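Alpha-1,6-mannanase (Bacteroides thetaiotaomicron, PDB 4V1S) probably hydrolyses internal alpha-1,6-mannosidic linkages of mannan as a glycoside hydrolase of family 76 from a gut symbiont that uses polysaccharides. Local coordinates at residues A295-E298 with A299-N303; N310-G313 with Y314-F317; W323-M326 with Y327-D330; K371-L374 with R375-T378; A381-Y384 with M385-A388. One frame throughout, in Å; residues are numbered along the deposited sequence. Where two conformers were deposited one is given.

Interaction 1 of 5, residues A295-E298 with A299-N303; sequences ASSE and AKWYN
Trp301 lies back along the last turn of its helix against Ser297, four residues earlier. Its CB sits 3.6 Å from Ser297 O, the carbonyl that also takes the Trp301 N-H at 2.9 Å. With CG anti to the carbonyl carbon and beside the backbone N (chi1 -67°), the indole runs back toward the preceding turn, six-membered ring first. CE3 comes to 3.3 Å from Ser297 O, and CZ3 packs 3.6 Å from Ser297 OG, a hydroxyl hydrogen-bonded to Thr293 O. Ser297 CB meets the edge of the indole in its plane, while Lys300 CD lies 3.5 Å above one face, displaced toward the rim. This is an i to i+4 pairing at the C-terminal end of helix 284-301, one of the helices of the (alpha/alpha)6 barrel of family 76. Beyond the helix, Leu246 of strand 246-252 and Ser264 of helix 264-281 also touch the Trp301 side chain. Were an alanine to replace Trp301, Ser297 CB would probably lose the ring edge it packs on, and Lys300 CD the face beneath it. On another side of the helix Tyr302 N donates to Glu298 O at 2.9 Å. The carboxylate of Glu298 is engaged elsewhere, OE1 in a salt bridge to Lys338 and OE2 bonded to Trp323 NE1.

Interaction 2 of 5, residues N310-G313 with Y314-F317; sequences NDPG and YFAF
Pro312 lies over one face of the Tyr314 ring, its CB 3.7 Å from the ring centroid in a CH-pi contact only 23° off the ring normal. The tyrosine reaches this place through an uncommon helical rotamer: CG stands between the backbone N and the carbonyl carbon (chi1 52°), which swings the ring back over the residue that precedes the helix. Pro312 CB sits nearer the CE1 and CZ side of the ring, 3.5 Å from Tyr314 CE1. Phe315 takes the other course, with CG beside its own backbone N, and its CD2 comes to 3.9 Å from Pro312 CG. The pyrrolidine thus touches both aromatic side chains, which also meet each other, Tyr314 CE1 standing over a face of the Phe315 ring. Asp311 brings OD2 to the edge of that same ring, its carboxylate plane turned 56° from it, while Asp311 CB packs 4.1 Å from Ala316 CB. OD2 itself is hydrogen-bonded to Ser264, and Tyr314 OH to Glu359. Pro312 O accepts two N-H groups: Ala316 N arrives at 2.8 Å almost in line with the carbonyl, whereas Phe315 N comes at 3.0 Å from above the carbonyl plane. Phe317 turns its ring edge to Gly313 O. With Pro312 at the N-cap and its carbonyl taking the N-H groups of Phe315 and Ala316, the segment forms the start of helix 313-330 inside the aromatic-rich (alpha/alpha)6 barrel.

Interaction 3 of 5, residues W323-M326 with Y327-D330; sequences WFDM and YDTD
Thr329 hooks its hydroxyl onto Asp325 O, giving the side-chain-to-backbone i to i-4 bond familiar from threonines in helices, here in the last turns of helix 313-330 of the (alpha/alpha)6 barrel. With OG1 beside the backbone N (chi1 -59°), the hydroxyl is carried back to the carbonyl and donates to it at 2.8 Å. Thr329 N donates to the same oxygen at 3.0 Å, and the two donors come from opposite faces of the carbonyl plane. This is the close part of the contact, continued where Met326 O receives Asp330 N at 2.9 Å. Phe324 and Trp323 turn from this turn into the neighbouring helices, Phe324 packing on Leu336 and Trp323 on Leu294.

The solvent side is looser. Asp325 OD1 and Asp328 OD2 face each other at 4.1 Å, like charges without direct contact, their carboxylate planes 37° apart. Bridging waters, with Arg272 in a salt bridge to Asp325 OD2 and Tyr390 OH bonded to Asp328 OD1, probably ease the repulsion. Two such waters span the facing oxygens, each donating to both. One is closer to Asp325 OD1, at 2.7 Å; the other lies 2.8 Å from Asp328 OD2.

Interaction 4 of 5, residues K371-L374 with R375-T378; sequences KYDL and RFST
Arg375 turns back on Asp373 and grips its carboxylate side-on, one nitrogen to each oxygen. NE donates to OD1 at 3.1 Å, the oxygen lying in the guanidinium plane, and NH2 of Arg375 meets the syn lone pair of Asp373 OD2 at 3.0 Å to complete the salt bridge. CG of Arg375 stands between its backbone N and carbonyl carbon; this chi1 of 55° brings the extended chain back to the carboxylate, which it meets at a slant. Its backbone N also donates to Asp373 OD1, at 3.1 Å, using the anti lone pair, a capping bond from Asp373 at the N-cap of helix 374-394. Beyond the bridge the guanidinium forms a cation-pi contact with Tyr314.

Phe376 comes next. Its N donates to Asp373 O at 3.0 Å from above the carbonyl plane, and one ring face lies under Asp373 N. Asp373 OD2 sits above the same face near the rim, 3.4 Å from Phe376 CE1. CD2 of the same ring packs more loosely on Tyr372 CB. Ser377 N reaches the cap through a water, which accepts from it and donates to Asp373 O. Thr378 packs CG2 3.7 Å from Leu374 CD1; its N makes a weak bond to Leu374 O, and its OG1 lies close to both that oxygen and Gly83 O.

The Asp373 carboxylate is held at both oxygens, by a backbone N-H at the positive end of the helix dipole and by an arginine. Such surroundings are likely to keep it ionised and fix its rotation at the helix start.

Interaction 5 of 5, residues A381-Y384 with M385-A388; sequences AYMY and MRAA
The Tyr382 ring and the Arg386 guanidinium lie side by side, pointing the same way, their planes only 9° apart. The aliphatic part of the arginine meets the ring, with Arg386 CG 3.5 Å and Arg386 CD 3.6 Å from Tyr382 CE1. Tyr89 of helix 81-97 meets the same ring with its own plane inclined by about 55°, and Phe317 packs against it from helix 313-330.

The torsions carry both groups to the same flank of the helix. Tyr382 has CG anti to its own backbone N (chi1 170°), whereas in Arg386 the bends at chi2 and chi3 bring CD and NE back past the ring. CG beside its own backbone N brings Arg386 CG 3.3 Å from Tyr382 O, the carbonyl that accepts Arg386 N at 2.9 Å. Tyr382 OH lies 3.6 Å from Arg386 NE, and both groups engage Asp321, the hydroxyl at OD2 and NE at OD1. Glu93 holds NH1 in a second salt bridge. With an alanine in place of Tyr382, Asp321 OD2 would probably be left without its hydroxyl partner and the arginine CG and CD without the ring they pack on.

Met383 adds its CE near Arg386 CG, at 4.3 Å. This i to i+4 tyrosine-arginine pair belongs to helix 374-394, the last of the twelve long helices of the (alpha/alpha)6 barrel, which closes the ring by packing on helices 46-61 and 81-97.

Overall arrangement
The five contacts fall on three helices near the end of the chain, 284-301, 313-330 and 374-394. Interaction 1 meets the loop before helix 313-330 and, further along, the middle of that helix: Trp301 O lies 2.8 Å from Asn310 N of interaction 2, and Glu298 OE2 lies 2.9 Å from Trp323 NE1 of interaction 3. The last helix is bound at two levels, since Tyr314 CZ is 3.4 Å from Arg375 NH1 between interactions 2 and 4, and Phe324 CB is 3.5 Å from Arg386 NH2 between interactions 3 and 5. Interactions 3 and 4 stand farthest apart, centres about 28 Å. Interaction 2 touches 1, 4 and 5; a glycerol, probably from the crystallisation liquor, is bound about 4 Å from its Phe315 side chain.

Interaction 1 of 5, residues A295-E298 with A299-N303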
# COMPACT_ATOMS: atom_id res chain seq x y z
N ALA A 295 7.07 14.57 -9.12
CA ALA A 295 7.62 15.87 -8.80
C ALA A 295 6.62 16.74 -8.05
O ALA A 295 6.97 17.41 -7.09
CB ALA A 295 8.11 16.57 -10.07
N SER A 296 5.37 16.75 -8.51
CA SER A 296 4.33 17.53 -7.85
C SER A 296 4.00 16.98 -6.46
O SER A 296 3.65 17.73 -5.54
CB SER A 296 3.08 17.56 -8.70
OG SER A 296 3.28 18.38 -9.85
N SER A 297 4.14 15.68 -6.30
CA SER A 297 3.92 15.05 -5.01
C SER A 297 5.04 15.42 -4.03
O SER A 297 4.77 15.75 -2.87
CB SER A 297 3.87 13.53 -5.15
OG SER A 297 2.75 13.11 -5.96
N GLU A 298 6.28 15.42 -4.49
CA GLU A 298 7.39 15.91 -3.65
C GLU A 298 7.17 17.38 -3.25
O GLU A 298 7.30 17.75 -2.09
CB GLU A 298 8.73 15.77 -4.37
CG GLU A 298 9.15 14.36 -4.66
CD GLU A 298 10.51 14.27 -5.30
OE1 GLU A 298 11.27 15.25 -5.21
OE2 GLU A 298 10.82 13.21 -5.88
N ALA A 299 6.82 18.22 -4.23
CA ALA A 299 6.63 19.64 -3.93
C ALA A 299 5.53 19.82 -2.91
O ALA A 299 5.65 20.67 -2.04
CB ALA A 299 6.31 20.40 -5.19
N LYS A 300 4.45 19.04 -3.02
CA LYS A 300 3.32 19.25 -2.11
C LYS A 300 3.60 18.70 -0.69
O LYS A 300 3.29 19.35 0.30
CB LYS A 300 2.05 18.63 -2.66
CG LYS A 300 0.85 18.82 -1.77
CD LYS A 300 -0.45 18.43 -2.45
CE LYS A 300 -1.63 18.56 -1.50
NZ LYS A 300 -2.03 19.97 -1.30
N TRP A 301 4.16 17.50 -0.63
CA TRP A 301 4.18 16.73 0.61
C TRP A 301 5.54 16.50 1.25
O TRP A 301 5.59 16.17 2.42
CB TRP A 301 3.50 15.37 0.43
CG TRP A 301 2.01 15.43 0.19
CD1 TRP A 301 1.06 15.80 1.09
CD2 TRP A 301 1.30 15.05 -1.01
NE1 TRP A 301 -0.20 15.70 0.53
CE2 TRP A 301 -0.08 15.24 -0.76
CE3 TRP A 301 1.70 14.58 -2.27
CZ2 TRP A 301 -1.06 15.00 -1.71
CZ3 TRP A 301 0.71 14.35 -3.23
CH2 TRP A 301 -0.65 14.56 -2.94
N TYR A 302 6.63 16.70 0.50
CA TYR A 302 7.94 16.32 1.02
C TYR A 302 8.78 17.52 1.39
O TYR A 302 9.02 18.38 0.55
CB TYR A 302 8.68 15.48 -0.00
CG TYR A 302 10.03 14.96 0.46
CD1 TYR A 302 10.17 14.29 1.71
CD2 TYR A 302 11.15 15.10 -0.31
CE1 TYR A 302 11.38 13.77 2.11
CE2 TYR A 302 12.38 14.55 0.06
CZ TYR A 302 12.50 13.91 1.27
OH TYR A 302 13.74 13.42 1.70
N ASN A 303 9.23 17.56 2.64
CA ASN A 303 10.25 18.54 3.05
C ASN A 303 11.59 17.81 2.87
O ASN A 303 11.96 16.96 3.70
CB ASN A 303 10.02 18.97 4.47
CG ASN A 303 11.11 19.89 5.02
OD1 ASN A 303 12.23 19.92 4.53
ND2 ASN A 303 10.76 20.65 6.05

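Interaction 2 of 5, residues N310-G313 with Y314-F317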
# COMPACT_ATOMS: atom_id res chain seq x y z
N ASN A 310 4.31 15.27 4.77
CA ASN A 310 3.18 15.96 5.39
C ASN A 310 1.82 15.34 5.03
O ASN A 310 0.94 15.99 4.46
CB ASN A 310 3.21 17.43 5.00
CG ASN A 310 2.36 18.30 5.89
OD1 ASN A 310 2.00 17.93 7.00
ND2 ASN A 310 2.07 19.50 5.41
N ASP A 311 1.65 14.08 5.43
CA ASP A 311 0.40 13.36 5.24
C ASP A 311 0.39 12.22 6.26
O ASP A 311 1.41 11.92 6.90
CB ASP A 311 0.32 12.80 3.80
CG ASP A 311 -1.01 13.13 3.06
OD1 ASP A 311 -1.75 14.08 3.45
OD2 ASP A 311 -1.27 12.44 2.03
N PRO A 312 -0.75 11.53 6.37
CA PRO A 312 -0.76 10.29 7.17
C PRO A 312 0.28 9.32 6.65
O PRO A 312 0.46 9.18 5.42
CB PRO A 312 -2.17 9.74 6.96
CG PRO A 312 -3.00 10.96 6.62
CD PRO A 312 -2.08 11.81 5.80
N GLY A 313 0.99 8.65 7.56
CA GLY A 313 2.00 7.68 7.14
C GLY A 313 1.48 6.56 6.28
O GLY A 313 2.13 6.17 5.32
N TYR A 314 0.29 6.06 6.61
CA TYR A 314 -0.35 5.02 5.87
C TYR A 314 -0.76 5.44 4.46
O TYR A 314 -1.20 4.58 3.68
CB TYR A 314 -1.53 4.39 6.64
CG TYR A 314 -2.54 5.38 7.14
CD1 TYR A 314 -3.38 6.07 6.27
CD2 TYR A 314 -2.60 5.70 8.47
CE1 TYR A 314 -4.28 7.01 6.73
CE2 TYR A 314 -3.53 6.61 8.94
CZ TYR A 314 -4.37 7.26 8.06
OH TYR A 314 -5.26 8.20 8.50
N PHE A 315 -0.59 6.73 4.13
CA PHE A 315 -0.69 7.26 2.77
C PHE A 315 0.69 7.59 2.20
O PHE A 315 1.04 7.19 1.08
CB PHE A 315 -1.54 8.54 2.69
CG PHE A 315 -3.00 8.33 2.91
CD1 PHE A 315 -3.61 7.08 2.86
CD2 PHE A 315 -3.82 9.47 3.12
CE1 PHE A 315 -4.99 6.98 3.03
CE2 PHE A 315 -5.20 9.36 3.30
CZ PHE A 315 -5.78 8.10 3.29
N ALA A 316 1.49 8.31 2.99
CA ALA A 316 2.73 8.93 2.47
C ALA A 316 3.83 7.94 2.13
O ALA A 316 4.67 8.23 1.32
CB ALA A 316 3.27 9.97 3.43
N PHE A 317 3.76 6.74 2.74
CA PHE A 317 4.72 5.66 2.45
C PHE A 317 4.74 5.36 0.96
O PHE A 317 5.78 4.89 0.41
CB PHE A 317 4.37 4.38 3.24
CG PHE A 317 3.29 3.60 2.58
CD1 PHE A 317 1.98 3.96 2.66
CD2 PHE A 317 3.66 2.64 1.64
CE1 PHE A 317 1.02 3.31 1.90
CE2 PHE A 317 2.71 1.96 0.90
CZ PHE A 317 1.39 2.32 1.02

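Interaction 3 of 5, residues W323-M326 with Y327-D330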
# COMPACT_ATOMS: atom_id res chain seq x y z
N TRP A 323 9.74 6.33 -4.97
CA TRP A 323 11.17 6.57 -5.07
C TRP A 323 11.96 5.26 -5.31
O TRP A 323 12.87 5.24 -6.15
CB TRP A 323 11.71 7.33 -3.87
CG TRP A 323 11.27 8.68 -3.77
CD1 TRP A 323 10.97 9.56 -4.80
CD2 TRP A 323 11.10 9.41 -2.56
NE1 TRP A 323 10.63 10.78 -4.28
CE2 TRP A 323 10.72 10.74 -2.91
CE3 TRP A 323 11.27 9.09 -1.22
CZ2 TRP A 323 10.44 11.72 -1.94
CZ3 TRP A 323 11.02 10.08 -0.25
CH2 TRP A 323 10.60 11.37 -0.62
N PHE A 324 11.66 4.21 -4.56
CA PHE A 324 12.32 2.93 -4.77
C PHE A 324 12.07 2.43 -6.20
O PHE A 324 13.00 1.94 -6.84
CB PHE A 324 11.87 1.91 -3.73
CG PHE A 324 12.39 2.17 -2.32
CD1 PHE A 324 13.76 2.40 -2.09
CD2 PHE A 324 11.52 2.14 -1.21
CE1 PHE A 324 14.24 2.59 -0.80
CE2 PHE A 324 12.00 2.29 0.08
CZ PHE A 324 13.36 2.54 0.28
N ASP A 325 10.83 2.56 -6.69
CA ASP A 325 10.53 2.12 -8.05
C ASP A 325 11.30 2.95 -9.07
O ASP A 325 11.75 2.41 -10.08
CB ASP A 325 9.05 2.25 -8.40
CG ASP A 325 8.18 1.22 -7.74
OD1 ASP A 325 8.67 0.23 -7.10
OD2 ASP A 325 6.96 1.41 -7.84
N MET A 326 11.46 4.25 -8.81
CA MET A 326 12.24 5.10 -9.71
C MET A 326 13.69 4.64 -9.77
O MET A 326 14.28 4.62 -10.84
CB MET A 326 12.16 6.58 -9.32
CG MET A 326 10.90 7.27 -9.77
SD MET A 326 10.69 7.24 -11.58
CE MET A 326 9.30 8.34 -11.75
N TYR A 327 14.25 4.25 -8.63
CA TYR A 327 15.62 3.77 -8.60
C TYR A 327 15.70 2.49 -9.41
O TYR A 327 16.61 2.32 -10.20
CB TYR A 327 16.15 3.54 -7.16
CG TYR A 327 17.48 2.86 -7.16
CD1 TYR A 327 18.64 3.57 -7.42
CD2 TYR A 327 17.57 1.44 -7.03
CE1 TYR A 327 19.86 2.92 -7.46
CE2 TYR A 327 18.80 0.79 -7.09
CZ TYR A 327 19.94 1.54 -7.31
OH TYR A 327 21.17 0.94 -7.37
N ASP A 328 14.73 1.58 -9.22
CA ASP A 328 14.67 0.36 -10.05
C ASP A 328 14.62 0.68 -11.57
O ASP A 328 15.15 -0.07 -12.40
CB ASP A 328 13.42 -0.48 -9.71
CG ASP A 328 13.44 -1.03 -8.31
OD1 ASP A 328 14.51 -1.06 -7.68
OD2 ASP A 328 12.33 -1.44 -7.84
N THR A 329 13.99 1.80 -11.91
CA THR A 329 13.79 2.23 -13.29
C THR A 329 15.05 2.84 -13.92
O THR A 329 15.41 2.46 -15.03
CB THR A 329 12.61 3.22 -13.39
OG1 THR A 329 11.42 2.58 -12.90
CG2 THR A 329 12.36 3.68 -14.82
N ASP A 330 15.68 3.79 -13.22
CA ASP A 330 16.76 4.57 -13.81
C ASP A 330 18.13 4.45 -13.11
O ASP A 330 19.14 4.97 -13.63
CB ASP A 330 16.35 6.03 -14.01
CG ASP A 330 16.21 6.81 -12.71
OD1 ASP A 330 16.67 6.35 -11.65
OD2 ASP A 330 15.64 7.92 -12.79
O HOH W 1 10.50 -0.98 -5.56
O HOH W 2 9.96 -1.66 -9.24

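Interaction 4 of 5, residues K371-L374 with R375-T378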
# COMPACT_ATOMS: atom_id res chain seq x y z
N LYS A 371 -2.85 7.06 22.26
CA LYS A 371 -3.71 6.35 21.34
C LYS A 371 -2.89 5.94 20.12
O LYS A 371 -1.99 6.66 19.67
CB LYS A 371 -4.91 7.20 20.92
N TYR A 372 -3.23 4.79 19.56
CA TYR A 372 -2.60 4.29 18.34
C TYR A 372 -3.46 3.20 17.73
O TYR A 372 -4.16 2.49 18.44
CB TYR A 372 -1.19 3.76 18.63
CG TYR A 372 -1.11 2.81 19.80
CD1 TYR A 372 -1.39 1.45 19.65
CD2 TYR A 372 -0.78 3.27 21.08
CE1 TYR A 372 -1.33 0.58 20.74
CE2 TYR A 372 -0.73 2.40 22.16
CZ TYR A 372 -1.00 1.05 21.98
OH TYR A 372 -0.94 0.18 23.07
N ASP A 373 -3.41 3.08 16.39
CA ASP A 373 -3.98 1.90 15.73
C ASP A 373 -2.90 1.13 14.98
O ASP A 373 -1.77 1.62 14.80
CB ASP A 373 -5.31 2.17 14.95
CG ASP A 373 -5.15 2.93 13.68
OD1 ASP A 373 -4.32 2.51 12.83
OD2 ASP A 373 -5.97 3.90 13.49
N LEU A 374 -3.24 -0.08 14.61
CA LEU A 374 -2.31 -1.01 14.01
C LEU A 374 -1.58 -0.44 12.80
O LEU A 374 -0.43 -0.75 12.61
CB LEU A 374 -3.07 -2.28 13.60
CG LEU A 374 -2.22 -3.44 13.03
CD1 LEU A 374 -1.20 -3.91 14.06
CD2 LEU A 374 -3.16 -4.57 12.60
N ARG A 375 -2.24 0.38 11.98
CA ARG A 375 -1.54 0.83 10.79
C ARG A 375 -0.40 1.77 11.07
O ARG A 375 0.52 1.87 10.23
CB ARG A 375 -2.41 1.27 9.62
CG ARG A 375 -3.35 2.29 9.96
CD ARG A 375 -4.61 2.38 9.07
NE ARG A 375 -5.21 3.34 9.98
CZ ARG A 375 -5.99 4.35 9.72
NH1 ARG A 375 -6.43 4.60 8.50
NH2 ARG A 375 -6.33 5.12 10.76
N PHE A 376 -0.42 2.46 12.22
CA PHE A 376 0.57 3.53 12.41
C PHE A 376 2.00 2.95 12.49
O PHE A 376 2.95 3.52 11.93
CB PHE A 376 0.31 4.35 13.67
CG PHE A 376 -1.04 5.05 13.76
CD1 PHE A 376 -1.96 5.06 12.71
CD2 PHE A 376 -1.36 5.73 14.94
CE1 PHE A 376 -3.18 5.70 12.85
CE2 PHE A 376 -2.58 6.38 15.08
CZ PHE A 376 -3.50 6.36 14.04
N SER A 377 2.19 1.86 13.23
CA SER A 377 3.52 1.31 13.40
C SER A 377 3.82 0.28 12.33
O SER A 377 4.99 0.10 11.97
CB SER A 377 3.74 0.71 14.78
OG SER A 377 3.85 1.73 15.75
N THR A 378 2.80 -0.38 11.77
CA THR A 378 3.10 -1.40 10.77
C THR A 378 3.65 -0.75 9.47
O THR A 378 4.52 -1.34 8.81
CB THR A 378 1.89 -2.27 10.47
OG1 THR A 378 0.79 -1.47 10.02
CG2 THR A 378 1.50 -3.14 11.69
O HOH W 3 0.66 0.69 15.34
O HOH W 4 -5.16 0.35 11.84

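Interaction 5 of 5, residues A381-Y384 with M385-A388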
# COMPACT_ATOMS: atom_id res chain seq x y z
N ALA A 381 7.32 -0.20 10.14
CA ALA A 381 8.05 -1.44 10.01
C ALA A 381 8.31 -1.78 8.55
O ALA A 381 9.41 -2.20 8.19
CB ALA A 381 7.30 -2.57 10.70
N TYR A 382 7.29 -1.59 7.71
CA TYR A 382 7.41 -1.86 6.29
C TYR A 382 8.50 -0.98 5.64
O TYR A 382 9.39 -1.49 4.94
CB TYR A 382 6.06 -1.68 5.61
CG TYR A 382 6.07 -1.69 4.10
CD1 TYR A 382 6.72 -2.69 3.41
CD2 TYR A 382 5.39 -0.72 3.38
CE1 TYR A 382 6.73 -2.70 2.00
CE2 TYR A 382 5.41 -0.70 1.99
CZ TYR A 382 6.07 -1.70 1.29
OH TYR A 382 6.07 -1.65 -0.08
N MET A 383 8.48 0.31 5.95
CA MET A 383 9.53 1.21 5.45
C MET A 383 10.92 0.79 5.90
O MET A 383 11.88 0.80 5.11
CB MET A 383 9.26 2.62 5.89
CG MET A 383 8.07 3.24 5.20
SD MET A 383 8.21 3.48 3.42
CE MET A 383 7.48 1.99 2.78
N TYR A 384 11.03 0.35 7.14
CA TYR A 384 12.36 -0.07 7.62
C TYR A 384 12.86 -1.29 6.88
O TYR A 384 14.05 -1.39 6.59
CB TYR A 384 12.39 -0.30 9.14
CG TYR A 384 12.12 0.91 9.98
CD1 TYR A 384 12.57 2.17 9.61
CD2 TYR A 384 11.39 0.79 11.17
CE1 TYR A 384 12.24 3.29 10.36
CE2 TYR A 384 11.13 1.90 11.99
CZ TYR A 384 11.56 3.15 11.56
OH TYR A 384 11.30 4.25 12.33
N MET A 385 11.98 -2.25 6.60
CA MET A 385 12.39 -3.43 5.89
C MET A 385 12.78 -3.09 4.44
O MET A 385 13.73 -3.64 3.88
CB MET A 385 11.31 -4.50 5.94
CG MET A 385 11.78 -5.86 5.44
SD MET A 385 12.98 -6.66 6.47
CE MET A 385 11.92 -7.54 7.61
N ARG A 386 12.00 -2.19 3.82
CA ARG A 386 12.36 -1.71 2.49
C ARG A 386 13.74 -1.07 2.44
O ARG A 386 14.57 -1.37 1.56
CB ARG A 386 11.33 -0.73 1.97
CG ARG A 386 9.97 -1.35 1.72
CD ARG A 386 9.96 -2.15 0.44
NE ARG A 386 9.65 -1.31 -0.69
CZ ARG A 386 10.03 -1.50 -1.94
NH1 ARG A 386 10.80 -2.50 -2.25
NH2 ARG A 386 9.61 -0.67 -2.89
N ALA A 387 13.98 -0.20 3.38
CA ALA A 387 15.29 0.45 3.51
C ALA A 387 16.41 -0.58 3.73
O ALA A 387 17.46 -0.47 3.14
CB ALA A 387 15.25 1.46 4.64
N ALA A 388 16.15 -1.59 4.54
CA ALA A 388 17.13 -2.65 4.77
C ALA A 388 17.48 -3.37 3.47
O ALA A 388 18.64 -3.68 3.20
CB ALA A 388 16.60 -3.63 5.81